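Local coordinates for D-3-phosphoglycerate dehydrogenase oxidoreductase protein (Ralstonia solanacearum, PDB 3GG9) that probably acts as an NAD-dependent D-3-phosphoglycerate dehydrogenase of the D-isomer specific 2-hydroxyacid dehydrogenase family, at residues L52-R56 with E57-V61; L321-Q325 with G326-S330. All coordinates share one frame; numbering follows the deposited sequence.

How the interactions relate
Both contacts are local, each made where a regular element gives way to a loop. Interaction 1 runs off the end of strand 51-54, the middle strand of the five-stranded parallel sheet, and is partly buried. Interaction 2 ends helix 306-324 and lies at the surface. Their centres are about 20 Å apart and they do not touch. The helix links them all the same: Phe313 and Tyr312 on it meet Ile55 and Arg56, and its last turn forms interaction 2. In 52-61 a beta turn, a water and arginines dominate, with a sulfate close by. In 321-330 backbone capping bonds do most of the work, with one isoleucine packed against the departing chain.

Interaction 1: L52-R56 with E57-V61. Unlike the reference sequence in segment 52-56: Leu52 (reference Ile).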
loop_
_atom_site.group_PDB
_atom_site.type_symbol
_atom_site.label_atom_id
_atom_site.label_comp_id
_atom_site.label_asym_id
_atom_site.label_seq_id
_atom_site.Cartn_x
_atom_site.Cartn_y
_atom_site.Cartn_z
ATOM N N LEU A 52 14.650 8.781 -31.663
ATOM C CA LEU A 52 13.586 9.093 -30.730
ATOM C C LEU A 52 13.486 7.934 -29.760
ATOM O O LEU A 52 13.375 6.791 -30.181
ATOM C CB LEU A 52 12.277 9.268 -31.499
ATOM C CG LEU A 52 11.116 10.088 -30.965
ATOM C CD1 LEU A 52 11.542 11.459 -30.466
ATOM C CD2 LEU A 52 10.114 10.217 -32.084
ATOM N N VAL A 53 13.558 8.236 -28.465
ATOM C CA VAL A 53 13.312 7.241 -27.435
ATOM C C VAL A 53 11.901 7.435 -26.870
ATOM O O VAL A 53 11.549 8.522 -26.388
ATOM C CB VAL A 53 14.360 7.277 -26.305
ATOM C CG1 VAL A 53 14.048 6.195 -25.231
ATOM C CG2 VAL A 53 15.761 7.073 -26.893
ATOM N N LEU A 54 11.105 6.372 -26.957
ATOM C CA LEU A 54 9.735 6.377 -26.455
ATOM C C LEU A 54 9.647 5.623 -25.131
ATOM O O LEU A 54 10.257 4.559 -24.965
ATOM C CB LEU A 54 8.781 5.743 -27.473
ATOM C CG LEU A 54 8.636 6.395 -28.857
ATOM C CD1 LEU A 54 7.605 5.652 -29.701
ATOM C CD2 LEU A 54 8.235 7.860 -28.726
ATOM N N ILE A 55 8.886 6.193 -24.202
ATOM C CA ILE A 55 8.594 5.585 -22.908
ATOM C C ILE A 55 7.281 4.830 -23.011
ATOM O O ILE A 55 6.203 5.425 -23.010
ATOM C CB ILE A 55 8.560 6.623 -21.763
ATOM C CG1 ILE A 55 9.836 7.472 -21.765
ATOM C CG2 ILE A 55 8.312 5.932 -20.400
ATOM C CD1 ILE A 55 9.940 8.478 -20.619
ATOM N N ARG A 56 7.408 3.513 -23.123
ATOM C CA ARG A 56 6.265 2.622 -23.240
ATOM C C ARG A 56 5.248 3.103 -24.280
ATOM O O ARG A 56 5.622 3.413 -25.405
ATOM C CB ARG A 56 5.662 2.349 -21.853
ATOM C CG ARG A 56 6.634 1.575 -20.951
ATOM C CD ARG A 56 7.100 0.277 -21.612
ATOM N NE ARG A 56 5.976 -0.551 -22.062
ATOM C CZ ARG A 56 5.794 -0.997 -23.306
ATOM N NH1 ARG A 56 4.727 -1.727 -23.591
ATOM N NH2 ARG A 56 6.672 -0.726 -24.262
ATOM N N GLU A 57 3.974 3.201 -23.912
ATOM C CA GLU A 57 2.962 3.659 -24.871
ATOM C C GLU A 57 2.515 5.106 -24.684
ATOM O O GLU A 57 1.412 5.471 -25.101
ATOM C CB GLU A 57 1.743 2.728 -24.849
ATOM C CG GLU A 57 2.066 1.256 -25.113
ATOM C CD GLU A 57 1.074 0.597 -26.078
ATOM O OE1 GLU A 57 1.448 -0.409 -26.729
ATOM O OE2 GLU A 57 -0.071 1.090 -26.201
ATOM N N ARG A 58 3.358 5.935 -24.072
ATOM C CA ARG A 58 2.962 7.317 -23.756
ATOM C C ARG A 58 2.686 8.218 -24.984
ATOM O O ARG A 58 1.863 9.149 -24.910
ATOM C CB ARG A 58 3.978 7.972 -22.808
ATOM C CG ARG A 58 4.065 7.305 -21.417
ATOM C CD ARG A 58 4.995 8.047 -20.480
ATOM N NE ARG A 58 5.196 7.275 -19.259
ATOM C CZ ARG A 58 6.131 7.494 -18.328
ATOM N NH1 ARG A 58 7.016 8.467 -18.409
ATOM N NH2 ARG A 58 6.186 6.687 -17.294
ATOM N N THR A 59 3.385 7.947 -26.086
ATOM C CA THR A 59 3.210 8.672 -27.353
ATOM C C THR A 59 2.965 7.660 -28.470
ATOM O O THR A 59 3.660 6.641 -28.561
ATOM C CB THR A 59 4.439 9.576 -27.682
ATOM O OG1 THR A 59 4.438 10.708 -26.807
ATOM C CG2 THR A 59 4.395 10.108 -29.128
ATOM N N ARG A 60 1.940 7.907 -29.289
ATOM C CA ARG A 60 1.745 7.080 -30.476
ATOM C C ARG A 60 2.404 7.669 -31.715
ATOM O O ARG A 60 2.414 8.882 -31.902
ATOM C CB ARG A 60 0.277 6.732 -30.750
ATOM C CG ARG A 60 -0.783 7.714 -30.311
ATOM C CD ARG A 60 -2.190 7.170 -30.633
ATOM N NE ARG A 60 -2.324 5.747 -30.295
ATOM C CZ ARG A 60 -2.413 4.756 -31.184
ATOM N NH1 ARG A 60 -2.395 5.017 -32.489
ATOM N NH2 ARG A 60 -2.511 3.500 -30.764
ATOM N N VAL A 61 2.962 6.798 -32.546
ATOM C CA VAL A 61 3.657 7.228 -33.750
ATOM C C VAL A 61 2.831 6.820 -34.966
ATOM O O VAL A 61 2.722 5.635 -35.303
ATOM C CB VAL A 61 5.110 6.682 -33.794
ATOM C CG1 VAL A 61 5.753 6.902 -35.164
ATOM C CG2 VAL A 61 5.951 7.360 -32.709
HETATM O O HOH W 1 5.436 6.116 -26.520
#
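Ile55 and Arg58 meet because CG2 of Ile55 stands anti to its backbone N, with CG1 at chi1 -52°, while the Arg58 chain is extended from CG to NE (chi2 -175°). The two belong to a type II' beta turn, Ile55 to Arg58, that follows the central strand of the five-stranded parallel sheet. Ile55 CG2 sits over the centre of one face of the Arg58 guanidinium, 3.4 Å from Arg58 CZ. The turn is closed by a nearly straight bond from Arg58 N to Ile55 O (3.1 Å, 164° at the hydrogen). Arg58 CG passes close to that carbonyl, 3.3 Å from Ile55 O. Arg58 NH1 bonds the backbone carbonyl of Asp9 and NH2 pairs with the Tyr309 hydroxyl, which should help fix the rotation of the guanidinium.

Arg56 is bent at chi2 and chi3. In the conformer given here, its NH2 bonds the carbonyls of Thr78 and Arg80, and its NE forms a salt bridge to a sulfate that probably comes from the crystallisation liquor. The Arg56 and Glu57 charges are near each other but not in contact. Further along, Leu54 CD1 touches Val61 CG2 at 3.8 Å, an apolar contact beside Ile75. A water bridges the turn and the residue just after it: it donates to Arg56 O, which Gln77 NE2 also bonds, at 2.9 Å and accepts from Thr59 N at 2.8 Å.

Interaction 2: L321-Q325 with G326-S330; sequences LDILQ and GNVDS
Asp322 and Ile323 offer their carbonyls to the amides of Asn327 and Gly326, just past the end of helix 306-324, and the chain reverses at Gly326, whose phi is positive (86°). Asn327 N bonds Asp322 O at 2.9 Å, with a bent angle of 131° at the hydrogen. Gly326 N bonds Ile323 O, also at 2.9 Å but straighter; here the donor stands above the carbonyl plane. Asp322 O takes a second bond from Gln325 N. The two donors reach it from opposite faces of its plane, so this oxygen is gripped twice.

Ile323 carries most of the side-chain packing. Its CB points away from the loop, yet CG1 and CD1 swing back to it. CD1 lies 3.3 Å from Asn327 O and 3.4 Å from Ser330 OG. CG1 meets Val328 CG1 at 4.0 Å, the two side chains crossing at about a right angle. Leu102 touches both Ile323 and Ser330, which places this cluster beside strand 100-102, at one edge of the five-stranded sheet within this chain. Asp322 CB packs alongside Asn327 CB, while Asp322 OD1 bonds Gln318 one turn back.

The Asn327 side chain is set by chi1 174°, which puts CG anti to its own N. OD1 then accepts from Asp329 N at 3.0 Å, the amide coming in almost end-on to the carbonyl oxygen. This bond makes an Asx turn just after Gly326. The helix itself ends in a Schellman motif, with Gly326 as its C-prime residue.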
loop_
_atom_site.group_PDB
_atom_site.type_symbol
_atom_site.label_atom_id
_atom_site.label_comp_id
_atom_site.label_asym_id
_atom_site.label_seq_id
_atom_site.Cartn_x
_atom_site.Cartn_y
_atom_site.Cartn_z
ATOM N N LEU A 321 23.087 2.424 -29.638
ATOM C CA LEU A 321 24.528 2.205 -29.801
ATOM C C LEU A 321 24.869 0.978 -30.652
ATOM O O LEU A 321 25.792 1.033 -31.468
ATOM C CB LEU A 321 25.252 2.108 -28.454
ATOM C CG LEU A 321 25.057 3.214 -27.409
ATOM C CD1 LEU A 321 26.008 3.000 -26.247
ATOM C CD2 LEU A 321 25.210 4.627 -27.989
ATOM N N ASP A 322 24.135 -0.117 -30.452
ATOM C CA ASP A 322 24.359 -1.361 -31.191
ATOM C C ASP A 322 24.017 -1.203 -32.669
ATOM O O ASP A 322 24.706 -1.760 -33.512
ATOM C CB ASP A 322 23.530 -2.524 -30.634
ATOM C CG ASP A 322 23.996 -3.013 -29.276
ATOM O OD1 ASP A 322 25.163 -2.793 -28.872
ATOM O OD2 ASP A 322 23.164 -3.654 -28.606
ATOM N N ILE A 323 22.956 -0.453 -32.975
ATOM C CA ILE A 323 22.551 -0.229 -34.366
ATOM C C ILE A 323 23.595 0.599 -35.122
ATOM O O ILE A 323 23.929 0.285 -36.263
ATOM C CB ILE A 323 21.107 0.362 -34.467
ATOM C CG1 ILE A 323 20.143 -0.717 -34.926
ATOM C CG2 ILE A 323 20.995 1.501 -35.461
ATOM C CD1 ILE A 323 19.769 -1.658 -33.859
ATOM N N LEU A 324 24.138 1.613 -34.459
ATOM C CA LEU A 324 25.173 2.457 -35.051
ATOM C C LEU A 324 26.478 1.703 -35.326
ATOM O O LEU A 324 27.327 2.190 -36.072
ATOM C CB LEU A 324 25.434 3.690 -34.184
ATOM C CG LEU A 324 24.278 4.675 -34.008
ATOM C CD1 LEU A 324 24.607 5.686 -32.933
ATOM C CD2 LEU A 324 23.915 5.374 -35.314
ATOM N N GLN A 325 26.628 0.520 -34.738
ATOM C CA GLN A 325 27.784 -0.335 -34.996
ATOM C C GLN A 325 27.434 -1.501 -35.922
ATOM O O GLN A 325 28.248 -2.404 -36.111
ATOM C CB GLN A 325 28.368 -0.880 -33.692
ATOM C CG GLN A 325 28.920 0.170 -32.738
ATOM C CD GLN A 325 30.341 0.617 -33.070
ATOM O OE1 GLN A 325 31.022 0.026 -33.912
ATOM N NE2 GLN A 325 30.797 1.664 -32.388
ATOM N N GLY A 326 26.233 -1.491 -36.496
ATOM C CA GLY A 326 25.833 -2.551 -37.421
ATOM C C GLY A 326 25.221 -3.804 -36.816
ATOM O O GLY A 326 24.881 -4.738 -37.542
ATOM N N ASN A 327 25.089 -3.845 -35.490
ATOM C CA ASN A 327 24.318 -4.900 -34.837
ATOM C C ASN A 327 22.843 -4.507 -34.862
ATOM O O ASN A 327 22.411 -3.629 -34.109
ATOM C CB ASN A 327 24.806 -5.129 -33.398
ATOM C CG ASN A 327 23.939 -6.126 -32.613
ATOM O OD1 ASN A 327 22.806 -6.452 -32.988
ATOM N ND2 ASN A 327 24.473 -6.595 -31.501
ATOM N N VAL A 328 22.076 -5.179 -35.713
ATOM C CA VAL A 328 20.669 -4.840 -35.916
ATOM C C VAL A 328 19.689 -5.883 -35.350
ATOM O O VAL A 328 18.529 -5.961 -35.793
ATOM C CB VAL A 328 20.360 -4.578 -37.414
ATOM C CG1 VAL A 328 20.967 -3.258 -37.868
ATOM C CG2 VAL A 328 20.824 -5.741 -38.291
ATOM N N ASP A 329 20.153 -6.668 -34.375
ATOM C CA ASP A 329 19.317 -7.669 -33.699
ATOM C C ASP A 329 18.049 -7.117 -33.045
ATOM O O ASP A 329 17.038 -7.803 -32.992
ATOM C CB ASP A 329 20.118 -8.439 -32.659
ATOM C CG ASP A 329 21.243 -9.259 -33.270
ATOM O OD1 ASP A 329 21.281 -9.412 -34.511
ATOM O OD2 ASP A 329 22.098 -9.752 -32.503
ATOM N N SER A 330 18.090 -5.880 -32.564
ATOM C CA SER A 330 16.932 -5.310 -31.879
ATOM C C SER A 330 15.896 -4.692 -32.809
ATOM O O SER A 330 14.882 -4.172 -32.332
ATOM C CB SER A 330 17.372 -4.283 -30.849
ATOM O OG SER A 330 17.906 -3.143 -31.497
#